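Local coordinates for protein endo-pectate lyase (PDB 3B4N) that cleaves polygalacturonate by calcium-dependent elimination and probably also depolymerises highly methylated pectins, cutting within the chain, at residues D289-S294 / P307-F312; R264-T269 / S279-N284; K299-G304 / E327-T332; Q227-N232 / G255-N260. One frame throughout, in Å; residues are numbered along the deposited sequence.

Contact 1. Residues D289-S294 / P307-F312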
loop_
_atom_site.group_PDB
_atom_site.type_symbol
_atom_site.label_atom_id
_atom_site.label_comp_id
_atom_site.label_asym_id
_atom_site.label_seq_id
_atom_site.Cartn_x
_atom_site.Cartn_y
_atom_site.Cartn_z
ATOM N N ASP A 289 -5.992 8.483 19.316
ATOM C CA ASP A 289 -5.778 7.643 18.136
ATOM C C ASP A 289 -5.846 6.167 18.490
ATOM O O ASP A 289 -5.422 5.755 19.571
ATOM C CB ASP A 289 -4.394 7.863 17.537
ATOM C CG ASP A 289 -4.156 9.272 17.057
ATOM O OD1 ASP A 289 -5.097 10.103 17.005
ATOM O OD2 ASP A 289 -2.991 9.536 16.718
ATOM N N VAL A 290 -6.352 5.357 17.571
ATOM C CA VAL A 290 -6.393 3.921 17.814
ATOM C C VAL A 290 -6.014 3.163 16.556
ATOM O O VAL A 290 -6.597 3.394 15.492
ATOM C CB VAL A 290 -7.783 3.431 18.241
ATOM C CG1 VAL A 290 -7.709 1.924 18.559
ATOM C CG2 VAL A 290 -8.268 4.207 19.463
ATOM N N ALA A 291 -5.025 2.283 16.672
ATOM C CA ALA A 291 -4.593 1.449 15.553
ATOM C C ALA A 291 -5.115 0.048 15.829
ATOM O O ALA A 291 -4.808 -0.534 16.859
ATOM C CB ALA A 291 -3.081 1.423 15.455
ATOM N N THR A 292 -5.914 -0.482 14.910
ATOM C CA THR A 292 -6.481 -1.823 15.041
ATOM C C THR A 292 -5.812 -2.636 13.941
ATOM O O THR A 292 -6.068 -2.413 12.761
ATOM C CB THR A 292 -8.006 -1.758 14.869
ATOM O OG1 THR A 292 -8.551 -0.928 15.909
ATOM C CG2 THR A 292 -8.627 -3.142 14.962
ATOM N N ILE A 293 -4.969 -3.585 14.346
ATOM C CA ILE A 293 -4.160 -4.375 13.418
ATOM C C ILE A 293 -4.236 -5.896 13.544
ATOM O O ILE A 293 -4.132 -6.440 14.643
ATOM C CB ILE A 293 -2.663 -3.998 13.595
ATOM C CG1 ILE A 293 -2.466 -2.507 13.352
ATOM C CG2 ILE A 293 -1.779 -4.817 12.663
ATOM C CD1 ILE A 293 -1.079 -2.016 13.719
ATOM N N SER A 294 -4.379 -6.566 12.401
ATOM C CA SER A 294 -4.397 -8.024 12.316
ATOM C C SER A 294 -4.118 -8.389 10.860
ATOM O O SER A 294 -4.183 -7.529 9.974
ATOM C CB SER A 294 -5.750 -8.597 12.770
ATOM O OG SER A 294 -6.824 -8.172 11.948
ATOM N N PRO A 307 9.111 -3.324 15.949
ATOM C CA PRO A 307 8.009 -3.041 16.868
ATOM C C PRO A 307 6.811 -2.767 15.954
ATOM O O PRO A 307 6.974 -2.207 14.863
ATOM C CB PRO A 307 8.489 -1.799 17.626
ATOM C CG PRO A 307 9.517 -1.193 16.736
ATOM C CD PRO A 307 10.220 -2.371 16.125
ATOM N N VAL A 308 5.620 -3.171 16.370
ATOM C CA VAL A 308 4.444 -2.976 15.530
ATOM C C VAL A 308 3.739 -1.662 15.852
ATOM O O VAL A 308 3.874 -0.692 15.104
ATOM C CB VAL A 308 3.508 -4.203 15.655
ATOM C CG1 VAL A 308 2.246 -4.012 14.828
ATOM C CG2 VAL A 308 4.264 -5.444 15.174
ATOM N N CYS A 309 3.023 -1.600 16.964
ATOM C CA CYS A 309 2.324 -0.367 17.324
ATOM C C CYS A 309 3.078 0.364 18.418
ATOM O O CYS A 309 3.388 -0.211 19.458
ATOM C CB CYS A 309 0.912 -0.690 17.804
ATOM S SG CYS A 309 -0.201 0.730 18.089
ATOM N N GLU A 310 3.391 1.630 18.178
ATOM C CA GLU A 310 4.095 2.428 19.171
ATOM C C GLU A 310 3.240 3.620 19.545
ATOM O O GLU A 310 2.590 4.227 18.686
ATOM C CB GLU A 310 5.447 2.905 18.631
ATOM C CG GLU A 310 6.412 1.762 18.325
ATOM C CD GLU A 310 7.753 2.239 17.818
ATOM O OE1 GLU A 310 7.782 3.115 16.932
ATOM O OE2 GLU A 310 8.784 1.731 18.308
ATOM N N GLU A 311 3.228 3.937 20.836
ATOM C CA GLU A 311 2.461 5.069 21.351
ATOM C C GLU A 311 3.362 6.282 21.517
ATOM O O GLU A 311 4.517 6.158 21.936
ATOM C CB GLU A 311 1.804 4.702 22.684
ATOM C CG GLU A 311 0.646 3.731 22.492
ATOM C CD GLU A 311 -0.035 3.300 23.775
ATOM O OE1 GLU A 311 -1.055 2.588 23.672
ATOM O OE2 GLU A 311 0.432 3.654 24.879
ATOM N N PHE A 312 2.823 7.443 21.149
ATOM C CA PHE A 312 3.527 8.724 21.215
ATOM C C PHE A 312 2.617 9.777 21.808
ATOM O O PHE A 312 1.418 9.563 21.972
ATOM C CB PHE A 312 3.854 9.236 19.812
ATOM C CG PHE A 312 4.821 8.399 19.047
ATOM C CD1 PHE A 312 6.168 8.738 19.003
ATOM C CD2 PHE A 312 4.377 7.296 18.324
ATOM C CE1 PHE A 312 7.065 7.998 18.250
ATOM C CE2 PHE A 312 5.264 6.544 17.565
ATOM C CZ PHE A 312 6.613 6.893 17.525
#
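Two apolar touches join the two segments: the methyl of Ala-291 meets the sulfur of Cys-309, and the tip of Ile-293 meets one branch of Val-308, just ahead of strand 309-313. In the first, Ala-291 CB lies 4.0 Å from Cys-309 SG. That sulfur stands anti to its own backbone nitrogen (chi1 -172°), which swings it off the 307-312 backbone and across the gap. It is also half of the disulfide with Cys-334, so Ala-291 packs against a covalent cross-link and not against a free thiol.

In the second touch, Ile-293 CD1 comes within 4.0 Å of Val-308 CG1. With chi2 at 171° the isoleucine arm is stretched out, and the two side chains slide past each other in opposite directions instead of meeting head-on. Both pairs point into the interior of a right-handed parallel beta-helix: strand 290-298 forms part of one wall and strand 309-313 part of the facing one. The two backbones run in roughly opposite senses here, with the CA atoms of Ala-291 and Cys-309 7.4 Å apart. Tyr-301 and Trp-329 also pack on Val-308, while Val-336 packs on Ile-293.

The carboxylate of Glu-311 is satisfied outside the two segments: it forms a salt bridge with Arg-285 through OE2 and takes a hydrogen bond from Thr-331 through OE1.

Contact 2. Residues R264-T269 / S279-N284; sequences RFLTVT and SIAGVN
In the interior of the beta-helix, Leu-266 on strand 264-268 reaches across to Ala-281 on strand 276-284, while Arg-264 meets Asn-284 at the far end of strand 276-284. The apolar pair is a single methyl touch, Leu-266 CD2 to Ala-281 CB at 3.8 Å. The leucine CG is anti to its backbone nitrogen (chi1 169°), carrying the fork over the gap; the CA atoms of the two residues are 8.3 Å apart. Trp-251, on strand 246-253, packs against Leu-266 as well.

Ala-281 comes just after the corner at residue 280, where the chain turns from one face of the helix into another, so this is packing between opposing walls of one coil and not pairing within a sheet. The backbone of 279-284 runs roughly counter to that of 264-269.

Arg-264 and Asn-284 bring two donors together. Arg-264 NH1 is 3.8 Å from Asn-284 ND2, which lies at the edge of the guanidinium and in its plane, but the amide is turned by 69°. Both reach Cys-254 O, ND2 by a hydrogen bond and NH1 weakly; NH1 also bonds Ser-253 OG. The other guanidinium nitrogens grip the carbonyls of Asn-229 (NH2) and Ser-230 (NE), fixing the rotation of the group. Asp-289 then ties the two backbones, OD1 accepting from Arg-264 N and OD2 from Asn-284 N.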
loop_
_atom_site.group_PDB
_atom_site.type_symbol
_atom_site.label_atom_id
_atom_site.label_comp_id
_atom_site.label_asym_id
_atom_site.label_seq_id
_atom_site.Cartn_x
_atom_site.Cartn_y
_atom_site.Cartn_z
ATOM N N ARG A 264 -7.309 9.862 15.295
ATOM C CA ARG A 264 -7.014 9.333 13.965
ATOM C C ARG A 264 -6.983 7.818 14.123
ATOM O O ARG A 264 -6.438 7.293 15.097
ATOM C CB ARG A 264 -5.677 9.851 13.452
ATOM C CG ARG A 264 -5.663 11.358 13.311
ATOM C CD ARG A 264 -4.446 11.825 12.560
ATOM N NE ARG A 264 -4.432 13.274 12.391
ATOM C CZ ARG A 264 -3.579 14.090 13.005
ATOM N NH1 ARG A 264 -2.671 13.610 13.844
ATOM N NH2 ARG A 264 -3.607 15.388 12.748
ATOM N N PHE A 265 -7.573 7.114 13.165
ATOM C CA PHE A 265 -7.647 5.673 13.251
ATOM C C PHE A 265 -6.985 4.937 12.118
ATOM O O PHE A 265 -6.984 5.394 10.978
ATOM C CB PHE A 265 -9.107 5.225 13.315
ATOM C CG PHE A 265 -9.887 5.866 14.417
ATOM C CD1 PHE A 265 -10.775 6.898 14.144
ATOM C CD2 PHE A 265 -9.739 5.428 15.728
ATOM C CE1 PHE A 265 -11.515 7.489 15.170
ATOM C CE2 PHE A 265 -10.472 6.011 16.756
ATOM C CZ PHE A 265 -11.361 7.041 16.475
ATOM N N LEU A 266 -6.414 3.792 12.451
ATOM C CA LEU A 266 -5.810 2.921 11.457
ATOM C C LEU A 266 -6.471 1.555 11.618
ATOM O O LEU A 266 -6.608 1.049 12.735
ATOM C CB LEU A 266 -4.303 2.779 11.671
ATOM C CG LEU A 266 -3.654 1.674 10.823
ATOM C CD1 LEU A 266 -3.673 2.079 9.348
ATOM C CD2 LEU A 266 -2.229 1.418 11.296
ATOM N N THR A 267 -6.898 0.975 10.505
ATOM C CA THR A 267 -7.491 -0.359 10.505
ATOM C C THR A 267 -6.728 -1.182 9.481
ATOM O O THR A 267 -6.862 -0.949 8.283
ATOM C CB THR A 267 -8.967 -0.344 10.080
ATOM O OG1 THR A 267 -9.715 0.479 10.979
ATOM C CG2 THR A 267 -9.546 -1.763 10.103
ATOM N N VAL A 268 -5.906 -2.113 9.952
ATOM C CA VAL A 268 -5.165 -2.998 9.063
ATOM C C VAL A 268 -5.761 -4.396 9.192
ATOM O O VAL A 268 -5.847 -4.939 10.298
ATOM C CB VAL A 268 -3.661 -3.084 9.433
ATOM C CG1 VAL A 268 -2.958 -4.106 8.531
ATOM C CG2 VAL A 268 -3.004 -1.730 9.279
ATOM N N THR A 269 -6.166 -4.982 8.070
ATOM C CA THR A 269 -6.720 -6.334 8.095
ATOM C C THR A 269 -5.880 -7.317 7.281
ATOM O O THR A 269 -5.993 -8.521 7.470
ATOM C CB THR A 269 -8.154 -6.389 7.552
ATOM O OG1 THR A 269 -8.151 -6.011 6.172
ATOM C CG2 THR A 269 -9.073 -5.458 8.341
ATOM N N SER A 279 9.193 0.337 12.055
ATOM C CA SER A 279 8.032 0.114 12.913
ATOM C C SER A 279 6.810 0.121 12.011
ATOM O O SER A 279 6.897 0.525 10.854
ATOM C CB SER A 279 7.903 1.201 13.987
ATOM O OG SER A 279 7.754 2.481 13.413
ATOM N N ILE A 280 5.673 -0.321 12.525
ATOM C CA ILE A 280 4.478 -0.364 11.702
ATOM C C ILE A 280 3.575 0.863 11.845
ATOM O O ILE A 280 3.326 1.564 10.861
ATOM C CB ILE A 280 3.665 -1.656 11.996
ATOM C CG1 ILE A 280 4.523 -2.889 11.700
ATOM C CG2 ILE A 280 2.400 -1.690 11.148
ATOM C CD1 ILE A 280 4.956 -3.015 10.250
ATOM N N ALA A 281 3.126 1.144 13.064
ATOM C CA ALA A 281 2.208 2.249 13.307
ATOM C C ALA A 281 2.596 3.120 14.482
ATOM O O ALA A 281 3.133 2.634 15.473
ATOM C CB ALA A 281 0.817 1.694 13.544
ATOM N N GLY A 282 2.293 4.409 14.358
ATOM C CA GLY A 282 2.566 5.365 15.417
ATOM C C GLY A 282 1.299 6.142 15.739
ATOM O O GLY A 282 0.803 6.908 14.905
ATOM N N VAL A 283 0.778 5.942 16.945
ATOM C CA VAL A 283 -0.442 6.611 17.392
ATOM C C VAL A 283 -0.142 7.671 18.440
ATOM O O VAL A 283 0.771 7.510 19.252
ATOM C CB VAL A 283 -1.464 5.602 18.016
ATOM C CG1 VAL A 283 -1.956 4.630 16.955
ATOM C CG2 VAL A 283 -0.832 4.846 19.177
ATOM N N ASN A 284 -0.893 8.768 18.399
ATOM C CA ASN A 284 -0.740 9.815 19.415
ATOM C C ASN A 284 -1.803 9.435 20.439
ATOM O O ASN A 284 -2.990 9.736 20.261
ATOM C CB ASN A 284 -1.053 11.196 18.837
ATOM C CG ASN A 284 -0.099 11.596 17.753
ATOM O OD1 ASN A 284 1.108 11.366 17.855
ATOM N ND2 ASN A 284 -0.629 12.213 16.704
#

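Contact 3. Residues K299-G304 / E327-T332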
loop_
_atom_site.group_PDB
_atom_site.type_symbol
_atom_site.label_atom_id
_atom_site.label_comp_id
_atom_site.label_asym_id
_atom_site.label_seq_id
_atom_site.Cartn_x
_atom_site.Cartn_y
_atom_site.Cartn_z
ATOM N N LYS A 299 8.412 -10.263 7.050
ATOM C CA LYS A 299 9.567 -11.111 6.770
ATOM C C LYS A 299 10.430 -11.270 8.023
ATOM O O LYS A 299 10.824 -10.286 8.651
ATOM C CB LYS A 299 10.391 -10.496 5.639
ATOM C CG LYS A 299 11.709 -11.199 5.356
ATOM C CD LYS A 299 12.462 -10.478 4.252
ATOM C CE LYS A 299 13.844 -11.069 4.040
ATOM N NZ LYS A 299 14.618 -10.283 3.041
ATOM N N ASN A 300 10.705 -12.525 8.374
ATOM C CA ASN A 300 11.519 -12.870 9.540
ATOM C C ASN A 300 11.113 -12.152 10.821
ATOM O O ASN A 300 11.958 -11.779 11.637
ATOM C CB ASN A 300 12.999 -12.613 9.247
ATOM C CG ASN A 300 13.538 -13.525 8.158
ATOM O OD1 ASN A 300 13.296 -14.734 8.170
ATOM N ND2 ASN A 300 14.276 -12.951 7.215
ATOM N N TYR A 301 9.809 -11.991 11.010
ATOM C CA TYR A 301 9.298 -11.321 12.194
ATOM C C TYR A 301 9.737 -11.952 13.507
ATOM O O TYR A 301 9.691 -13.169 13.671
ATOM C CB TYR A 301 7.774 -11.301 12.182
ATOM C CG TYR A 301 7.204 -10.634 13.408
ATOM C CD1 TYR A 301 7.363 -9.264 13.615
ATOM C CD2 TYR A 301 6.569 -11.381 14.397
ATOM C CE1 TYR A 301 6.912 -8.656 14.775
ATOM C CE2 TYR A 301 6.113 -10.784 15.564
ATOM C CZ TYR A 301 6.291 -9.421 15.748
ATOM O OH TYR A 301 5.866 -8.838 16.915
ATOM N N LYS A 302 10.138 -11.097 14.439
ATOM C CA LYS A 302 10.543 -11.496 15.784
ATOM C C LYS A 302 9.925 -10.416 16.665
ATOM O O LYS A 302 9.842 -9.262 16.253
ATOM C CB LYS A 302 12.068 -11.480 15.927
ATOM C CG LYS A 302 12.786 -12.569 15.145
ATOM C CD LYS A 302 12.550 -13.943 15.756
ATOM C CE LYS A 302 13.135 -14.031 17.158
ATOM N NZ LYS A 302 12.919 -15.368 17.779
ATOM N N GLU A 303 9.474 -10.774 17.861
ATOM C CA GLU A 303 8.869 -9.773 18.729
ATOM C C GLU A 303 9.838 -8.611 18.936
ATOM O O GLU A 303 10.997 -8.818 19.289
ATOM C CB GLU A 303 8.494 -10.388 20.078
ATOM C CG GLU A 303 7.607 -9.496 20.933
ATOM C CD GLU A 303 7.296 -10.112 22.281
ATOM O OE1 GLU A 303 8.238 -10.287 23.085
ATOM O OE2 GLU A 303 6.112 -10.425 22.534
ATOM N N GLY A 304 9.363 -7.390 18.697
ATOM C CA GLY A 304 10.205 -6.217 18.864
ATOM C C GLY A 304 11.106 -5.936 17.675
ATOM O O GLY A 304 11.843 -4.947 17.655
ATOM N N GLU A 327 6.645 0.533 22.128
ATOM C CA GLU A 327 5.762 -0.467 21.540
ATOM C C GLU A 327 4.802 -1.008 22.587
ATOM O O GLU A 327 5.194 -1.291 23.724
ATOM C CB GLU A 327 6.567 -1.622 20.949
ATOM C CG GLU A 327 5.683 -2.768 20.465
ATOM C CD GLU A 327 6.457 -3.858 19.752
ATOM O OE1 GLU A 327 7.614 -4.119 20.138
ATOM O OE2 GLU A 327 5.897 -4.465 18.812
ATOM N N LYS A 328 3.543 -1.153 22.193
ATOM C CA LYS A 328 2.498 -1.636 23.083
ATOM C C LYS A 328 1.652 -2.705 22.413
ATOM O O LYS A 328 1.528 -2.744 21.180
ATOM C CB LYS A 328 1.564 -0.493 23.482
ATOM C CG LYS A 328 2.246 0.753 24.016
ATOM C CD LYS A 328 2.926 0.503 25.349
ATOM C CE LYS A 328 3.488 1.805 25.895
ATOM N NZ LYS A 328 4.220 1.608 27.180
ATOM N N TRP A 329 1.056 -3.558 23.239
ATOM C CA TRP A 329 0.173 -4.613 22.768
ATOM C C TRP A 329 -1.089 -4.572 23.603
ATOM O O TRP A 329 -1.035 -4.324 24.806
ATOM C CB TRP A 329 0.797 -5.999 22.939
ATOM C CG TRP A 329 2.069 -6.210 22.214
ATOM C CD1 TRP A 329 3.327 -6.022 22.701
ATOM C CD2 TRP A 329 2.221 -6.673 20.870
ATOM N NE1 TRP A 329 4.258 -6.347 21.749
ATOM C CE2 TRP A 329 3.607 -6.750 20.611
ATOM C CE3 TRP A 329 1.318 -7.032 19.856
ATOM C CZ2 TRP A 329 4.118 -7.172 19.382
ATOM C CZ3 TRP A 329 1.826 -7.452 18.631
ATOM C CH2 TRP A 329 3.215 -7.518 18.406
ATOM N N ASP A 330 -2.222 -4.805 22.960
ATOM C CA ASP A 330 -3.504 -4.846 23.641
ATOM C C ASP A 330 -3.780 -3.685 24.594
ATOM O O ASP A 330 -4.138 -3.890 25.757
ATOM C CB ASP A 330 -3.625 -6.176 24.390
ATOM C CG ASP A 330 -3.434 -7.373 23.474
ATOM O OD1 ASP A 330 -4.238 -7.525 22.531
ATOM O OD2 ASP A 330 -2.480 -8.153 23.688
ATOM N N THR A 331 -3.595 -2.463 24.111
ATOM C CA THR A 331 -3.894 -1.288 24.922
ATOM C C THR A 331 -5.046 -0.548 24.245
ATOM O O THR A 331 -5.474 -0.916 23.146
ATOM C CB THR A 331 -2.691 -0.328 25.037
ATOM O OG1 THR A 331 -2.367 0.190 23.735
ATOM C CG2 THR A 331 -1.488 -1.045 25.623
ATOM N N THR A 332 -5.555 0.489 24.900
ATOM C CA THR A 332 -6.649 1.279 24.356
ATOM C C THR A 332 -6.316 1.829 22.972
ATOM O O THR A 332 -7.136 1.786 22.057
ATOM C CB THR A 332 -6.964 2.475 25.282
ATOM O OG1 THR A 332 -7.380 1.986 26.564
ATOM C CG2 THR A 332 -8.063 3.354 24.687
HETATM O O HOH W 1 6.978 -6.473 17.452
#
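The backbone from Tyr-301 to Gly-304 runs at 108° to that from Glu-327 to Trp-329, both irregular here, and their CA atoms come nearest at Gly-304 and Glu-327, 7.7 Å apart. The two aromatic side chains reach toward each other from opposite directions. Tyr-301 OH sits 3.3 Å from Trp-329 CH2 and 3.5 Å from its CZ2, at the edge of the indole and near its plane, so the phenol oxygen meets ring C-H groups and not the pi face. Tyr-301 CG is anti to the backbone nitrogen (chi1 179°), which sends the ring across the gap.

The same hydroxyl donates to water 1, with Tyr-301 OH 2.7 Å away. This water also accepts from the amide of Gly-304, its oxygen 2.8 Å from Gly-304 N, and donates to Glu-327 OE2 at 2.7 Å. Three bonds hold it, so it acts as a clasp between the loops. Glu-327 OE2 is fixed further by the backbone N of Val-308, while OE1 lies over Gly-304, 3.6 Å from its CA. Gly-304 has a positive phi of 82°, a conformation glycine adopts readily.

On the exposed side, Glu-303 brings its CG near the tryptophan, and Arg-338 joins the two residues, by a salt bridge to Glu-303 OE2 and a cation-pi contact with Trp-329. The first loop links strand 290-298 to strand 309-313; the second leads from strand 323-327, antiparallel to 309-313 at the sheet's outer margin, into strand 334-336.

Contact 4. Residues Q227-N232 / G255-N260; sequences QHNSKN and GDCSNN
Lys-231 stretches across to the backbone of the facing turn, donating from NZ to Asn-259 O at 2.9 Å. Its chain is extended beyond CG, so the ammonium arrives at full reach, and the bond is far from an ideal lone-pair approach: the C=O...N angle is 140°, with NZ lying 39° out of the carbonyl plane. Lys-231 CE is also close, 3.2 Å from Asn-259 O. The neighbouring carbonyl, Asn-260 O, is 3.6 Å from Lys-231 NZ, placing the positive charge beside two backbone oxygens. Asn-259 is the third residue of a type II beta turn, Cys-257 to Asn-260, closed by a weak backbone bond from Asn-260 N to Cys-257 O.

Cys-257, where that turn begins, meets Asn-229. The amide nitrogen Asn-229 ND2 is 3.4 Å from Cys-257 SG, a sulfur already tied to Cys-254 in a disulfide that closes a short ring in the loop. The other end of the Asn-229 amide, OD1, accepts from Asn-200 ND2, which holds the group's orientation. A bound zinc ion is about 6 Å from this side chain, and the side chains of the zinc-binding residues His-176 and Asp-178 are each about 7 Å from that of Asn-229.

In the beta-helix, segment 227-232 takes in the end of strand 224-228 and the loop leading to strand 233-238; segment 255-260 follows strand 246-253 and leads to strand 264-268. Strands 224-228 and 246-253 are parallel neighbours, as are 233-238 and 264-268, so the loops leave neighbouring strands of successive coils.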
loop_
_atom_site.group_PDB
_atom_site.type_symbol
_atom_site.label_atom_id
_atom_site.label_comp_id
_atom_site.label_asym_id
_atom_site.label_seq_id
_atom_site.Cartn_x
_atom_site.Cartn_y
_atom_site.Cartn_z
ATOM N N GLN A 227 0.564 8.762 5.432
ATOM C CA GLN A 227 0.528 9.925 6.316
ATOM C C GLN A 227 -0.944 10.227 6.591
ATOM O O GLN A 227 -1.766 10.175 5.682
ATOM C CB GLN A 227 1.201 11.118 5.632
ATOM C CG GLN A 227 1.183 12.421 6.430
ATOM C CD GLN A 227 1.953 12.336 7.735
ATOM O OE1 GLN A 227 2.852 11.510 7.898
ATOM N NE2 GLN A 227 1.610 13.213 8.673
ATOM N N HIS A 228 -1.273 10.543 7.832
ATOM C CA HIS A 228 -2.668 10.779 8.200
ATOM C C HIS A 228 -2.767 12.087 8.980
ATOM O O HIS A 228 -2.274 12.189 10.114
ATOM C CB HIS A 228 -3.126 9.564 9.020
ATOM C CG HIS A 228 -4.599 9.478 9.253
ATOM N ND1 HIS A 228 -5.226 8.271 9.485
ATOM C CD2 HIS A 228 -5.552 10.432 9.392
ATOM C CE1 HIS A 228 -6.502 8.489 9.762
ATOM N NE2 HIS A 228 -6.724 9.790 9.711
ATOM N N ASN A 229 -3.400 13.077 8.348
ATOM C CA ASN A 229 -3.540 14.426 8.907
ATOM C C ASN A 229 -4.931 14.826 9.376
ATOM O O ASN A 229 -5.065 15.607 10.319
ATOM C CB ASN A 229 -3.109 15.470 7.871
ATOM C CG ASN A 229 -1.698 15.263 7.369
ATOM O OD1 ASN A 229 -1.423 15.453 6.182
ATOM N ND2 ASN A 229 -0.795 14.891 8.261
ATOM N N SER A 230 -5.969 14.354 8.695
ATOM C CA SER A 230 -7.311 14.735 9.117
ATOM C C SER A 230 -7.651 14.084 10.455
ATOM O O SER A 230 -6.935 13.195 10.925
ATOM C CB SER A 230 -8.334 14.323 8.059
ATOM O OG SER A 230 -8.258 12.934 7.822
ATOM N N LYS A 231 -8.740 14.540 11.070
ATOM C CA LYS A 231 -9.201 14.010 12.355
ATOM C C LYS A 231 -10.582 13.370 12.190
ATOM O O LYS A 231 -11.283 13.639 11.215
ATOM C CB LYS A 231 -9.281 15.126 13.404
ATOM C CG LYS A 231 -8.005 15.948 13.534
ATOM C CD LYS A 231 -8.222 17.179 14.400
ATOM C CE LYS A 231 -7.026 18.110 14.324
ATOM N NZ LYS A 231 -7.344 19.452 14.896
ATOM N N ASN A 232 -10.963 12.530 13.151
ATOM C CA ASN A 232 -12.247 11.824 13.122
ATOM C C ASN A 232 -12.265 11.069 11.797
ATOM O O ASN A 232 -13.284 11.013 11.105
ATOM C CB ASN A 232 -13.404 12.837 13.161
ATOM C CG ASN A 232 -13.259 13.845 14.287
ATOM O OD1 ASN A 232 -13.312 13.490 15.456
ATOM N ND2 ASN A 232 -13.064 15.105 13.933
ATOM N N GLY A 255 2.455 13.622 13.988
ATOM C CA GLY A 255 2.942 13.908 15.328
ATOM C C GLY A 255 3.003 15.361 15.769
ATOM O O GLY A 255 2.757 15.655 16.939
ATOM N N ASP A 256 3.300 16.267 14.839
ATOM C CA ASP A 256 3.448 17.687 15.162
ATOM C C ASP A 256 2.832 18.648 14.147
ATOM O O ASP A 256 3.356 19.738 13.929
ATOM C CB ASP A 256 4.936 18.008 15.287
ATOM C CG ASP A 256 5.704 17.681 14.016
ATOM O OD1 ASP A 256 5.052 17.474 12.969
ATOM O OD2 ASP A 256 6.952 17.632 14.056
ATOM N N CYS A 257 1.732 18.244 13.526
ATOM C CA CYS A 257 1.055 19.075 12.531
ATOM C C CYS A 257 0.574 20.422 13.074
ATOM O O CYS A 257 0.371 20.585 14.277
ATOM C CB CYS A 257 -0.163 18.316 11.969
ATOM S SG CYS A 257 0.195 17.260 10.528
ATOM N N SER A 258 0.418 21.398 12.183
ATOM C CA SER A 258 -0.136 22.675 12.598
ATOM C C SER A 258 -1.585 22.255 12.822
ATOM O O SER A 258 -2.106 21.418 12.078
ATOM C CB SER A 258 -0.073 23.708 11.467
ATOM O OG SER A 258 1.260 24.091 11.178
ATOM N N ASN A 259 -2.228 22.808 13.843
ATOM C CA ASN A 259 -3.610 22.460 14.146
ATOM C C ASN A 259 -3.767 20.952 14.350
ATOM O O ASN A 259 -4.770 20.359 13.950
ATOM C CB ASN A 259 -4.530 22.932 13.015
ATOM C CG ASN A 259 -5.996 22.713 13.330
ATOM O OD1 ASN A 259 -6.467 23.072 14.409
ATOM N ND2 ASN A 259 -6.727 22.127 12.386
ATOM N N ASN A 260 -2.769 20.340 14.985
ATOM C CA ASN A 260 -2.780 18.901 15.257
ATOM C C ASN A 260 -3.874 18.531 16.259
ATOM O O ASN A 260 -4.385 19.376 17.003
ATOM C CB ASN A 260 -1.412 18.468 15.812
ATOM C CG ASN A 260 -1.106 16.993 15.567
ATOM O OD1 ASN A 260 -0.080 16.481 16.028
ATOM N ND2 ASN A 260 -1.979 16.314 14.835
#

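Contact 4 comes first along the chain and closes before contact 2 opens; contact 2 closes before contact 1, whose segments alternate with those of contact 3. Contacts 1 and 2 have centres about 5 Å apart and share two walls of the beta-helix: strands 264-268 and 290-298 are parallel neighbours, as are 276-284 and 309-313, so they are successive interior layers. Contact 3 lies at one end of this stack, its centre about 9 Å from that of contact 1. The centre of contact 4 is about 13 Å from that of contact 2, to which Arg-264 joins it, and about 24 Å from that of contact 3. Contact 4 is nearest the zinc ions; the others lie on later coils toward the C-terminus.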